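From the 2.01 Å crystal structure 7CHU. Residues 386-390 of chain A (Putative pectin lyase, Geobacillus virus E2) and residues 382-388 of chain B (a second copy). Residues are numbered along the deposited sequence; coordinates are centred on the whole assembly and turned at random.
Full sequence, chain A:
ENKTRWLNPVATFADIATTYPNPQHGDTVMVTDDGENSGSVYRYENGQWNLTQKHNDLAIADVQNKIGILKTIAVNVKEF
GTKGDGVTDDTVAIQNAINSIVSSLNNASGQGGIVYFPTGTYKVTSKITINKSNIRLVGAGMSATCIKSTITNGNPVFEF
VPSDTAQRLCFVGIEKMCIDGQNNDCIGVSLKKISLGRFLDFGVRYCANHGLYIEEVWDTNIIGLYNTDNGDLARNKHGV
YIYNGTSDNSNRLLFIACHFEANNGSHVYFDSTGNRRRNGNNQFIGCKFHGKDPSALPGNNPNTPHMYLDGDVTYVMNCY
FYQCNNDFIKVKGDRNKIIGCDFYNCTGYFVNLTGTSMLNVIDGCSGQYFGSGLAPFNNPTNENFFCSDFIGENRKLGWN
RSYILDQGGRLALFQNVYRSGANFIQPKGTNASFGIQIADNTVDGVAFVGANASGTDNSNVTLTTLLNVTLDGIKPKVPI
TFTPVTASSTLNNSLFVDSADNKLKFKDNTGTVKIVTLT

Chain A, residues 386-390: FCSDF
Chain B, residues 382-388: NENFFCS

Two copies of one chain meet here through side chains of both and through the A main chain, which lies over the B:Phe385 ring, with no clear hydrogen bond between the stretches. Their directions lie 162° apart, close to antiparallel, and the backbones stay well separated: CA of A:Asp389 is 6.4 Å from CA of B:Phe385, and CA of A:Cys387 is 8.4 Å from CA of B:Cys387. Both chains are extended, with phi/psi of -155/88 at A:Cys387, -157/162 at A:Ser388, -125/103 at A:Asp389, -69/125 at B:Glu383, -124/139 at B:Phe385 and -162/82 at B:Cys387. Residues 386-387 of A and 385-387 of B are strand.

B:Phe385 is the centrepiece, with 84 Å² of its surface covered by chain A. Its CA-to-CB bond points toward chain A, and chi1 t (-176°) with chi2 71° sets one ring face against the A backbone, so that N of A:Asp389 and C of A:Ser388 lie over it. A:Ser388, its CB directed away, offers main chain instead: its CA is 4.2 Å from CE2 of B:Phe385.

A:Asp389 has nearly as much covered, 79 Å². Its CA-to-CB bond points toward B, and its CB packs 3.6 Å from CB of B:Phe385, while chi1 t (-162°) and chi2 -9° carry the carboxylate to B:Glu383, itself extended through chi1 172° and chi2 176°, with the carboxylate turned to chi3 -25°. OD2 of A:Asp389 comes within 2.6 Å of OE2 of B:Glu383, a distance at which one acid probably holds a proton; two fully charged groups would repel.

A:Cys387, third with 49 Å² covered, has its CA-to-CB bond sideways and chi1 t (179°). Its SG meets the ring edge, 3.8 Å from CZ of B:Phe385; the line from SG to the ring centroid, 5.1 Å long, lies 88° off the normal. The same SG lies 4.0 Å from SG of B:Cys387 (chi1 t, -175°), too far for a disulfide. The rule is economical: one aromatic ring takes backbone on a face and sulfur at its edge, beside a close acid pair.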

# COMPACT_ATOMS: atom_id res chain seq x y z
N PHE A 386 14.34 -16.41 -4.33
CA PHE A 386 14.68 -14.99 -4.29
C PHE A 386 14.84 -14.46 -5.70
O PHE A 386 15.24 -15.17 -6.62
CB PHE A 386 15.95 -14.71 -3.49
CG PHE A 386 17.19 -15.35 -4.07
CD1 PHE A 386 17.60 -16.61 -3.65
CD2 PHE A 386 17.96 -14.67 -5.03
CE1 PHE A 386 18.75 -17.21 -4.19
CE2 PHE A 386 19.11 -15.26 -5.57
CZ PHE A 386 19.51 -16.52 -5.15
N CYS A 387 14.52 -13.18 -5.85
CA CYS A 387 14.68 -12.46 -7.12
C CYS A 387 14.83 -10.99 -6.76
O CYS A 387 13.86 -10.24 -6.71
CB CYS A 387 13.51 -12.68 -8.08
SG CYS A 387 13.69 -11.77 -9.69
N SER A 388 16.08 -10.58 -6.51
CA SER A 388 16.38 -9.23 -6.02
C SER A 388 17.82 -8.88 -6.36
O SER A 388 18.64 -9.77 -6.60
CB SER A 388 16.19 -9.08 -4.50
OG SER A 388 14.91 -9.51 -4.09
N ASP A 389 18.14 -7.59 -6.32
CA ASP A 389 19.50 -7.13 -6.61
C ASP A 389 20.01 -6.29 -5.44
O ASP A 389 19.61 -5.13 -5.28
CB ASP A 389 19.56 -6.34 -7.91
CG ASP A 389 20.98 -6.21 -8.46
OD1 ASP A 389 21.95 -6.59 -7.77
OD2 ASP A 389 21.12 -5.73 -9.60
N PHE A 390 20.86 -6.90 -4.63
CA PHE A 390 21.47 -6.27 -3.46
C PHE A 390 22.89 -5.82 -3.79
O PHE A 390 23.58 -6.44 -4.60
CB PHE A 390 21.54 -7.24 -2.28
CG PHE A 390 20.20 -7.75 -1.79
CD1 PHE A 390 19.70 -8.97 -2.21
CD2 PHE A 390 19.46 -7.02 -0.87
CE1 PHE A 390 18.49 -9.47 -1.72
CE2 PHE A 390 18.23 -7.50 -0.39
CZ PHE A 390 17.75 -8.72 -0.83
N ASN B 382 25.15 2.63 -15.01
CA ASN B 382 25.47 1.74 -13.91
C ASN B 382 24.43 0.64 -13.80
O ASN B 382 23.39 0.67 -14.45
CB ASN B 382 25.56 2.55 -12.60
CG ASN B 382 26.80 3.43 -12.53
OD1 ASN B 382 27.83 3.08 -13.10
ND2 ASN B 382 26.72 4.54 -11.80
N GLU B 383 24.72 -0.33 -12.92
CA GLU B 383 23.88 -1.52 -12.79
C GLU B 383 22.52 -1.17 -12.19
O GLU B 383 22.44 -0.60 -11.09
CB GLU B 383 24.56 -2.58 -11.92
CG GLU B 383 23.63 -3.77 -11.60
CD GLU B 383 24.32 -4.89 -10.83
OE1 GLU B 383 25.55 -5.01 -10.93
OE2 GLU B 383 23.64 -5.65 -10.11
N ASN B 384 21.46 -1.53 -12.89
CA ASN B 384 20.11 -1.55 -12.34
C ASN B 384 19.46 -2.87 -12.72
O ASN B 384 19.97 -3.60 -13.58
CB ASN B 384 19.28 -0.37 -12.85
CG ASN B 384 19.88 0.96 -12.43
OD1 ASN B 384 19.55 1.48 -11.37
ND2 ASN B 384 20.78 1.51 -13.25
N PHE B 385 18.34 -3.18 -12.09
CA PHE B 385 17.75 -4.51 -12.15
C PHE B 385 16.32 -4.42 -12.66
O PHE B 385 15.57 -3.52 -12.27
CB PHE B 385 17.77 -5.15 -10.76
CG PHE B 385 17.26 -6.58 -10.72
CD1 PHE B 385 17.99 -7.61 -11.28
CD2 PHE B 385 16.05 -6.87 -10.09
CE1 PHE B 385 17.52 -8.93 -11.23
CE2 PHE B 385 15.58 -8.18 -10.03
CZ PHE B 385 16.32 -9.21 -10.59
N PHE B 386 15.93 -5.36 -13.53
CA PHE B 386 14.53 -5.43 -13.94
C PHE B 386 14.05 -6.87 -14.04
O PHE B 386 14.83 -7.80 -14.27
CB PHE B 386 14.26 -4.70 -15.26
CG PHE B 386 14.99 -5.29 -16.42
CD1 PHE B 386 14.41 -6.31 -17.18
CD2 PHE B 386 16.28 -4.86 -16.74
CE1 PHE B 386 15.10 -6.89 -18.25
CE2 PHE B 386 16.99 -5.42 -17.83
CZ PHE B 386 16.39 -6.44 -18.58
N CYS B 387 12.75 -7.03 -13.90
CA CYS B 387 12.03 -8.31 -13.97
C CYS B 387 10.57 -7.96 -14.21
O CYS B 387 9.77 -7.92 -13.26
CB CYS B 387 12.19 -9.14 -12.70
SG CYS B 387 11.43 -10.80 -12.80
N SER B 388 10.24 -7.70 -15.48
CA SER B 388 8.91 -7.25 -15.92
C SER B 388 8.69 -7.70 -17.35
O SER B 388 9.63 -7.98 -18.09
CB SER B 388 8.75 -5.72 -15.85
OG SER B 388 9.01 -5.22 -14.56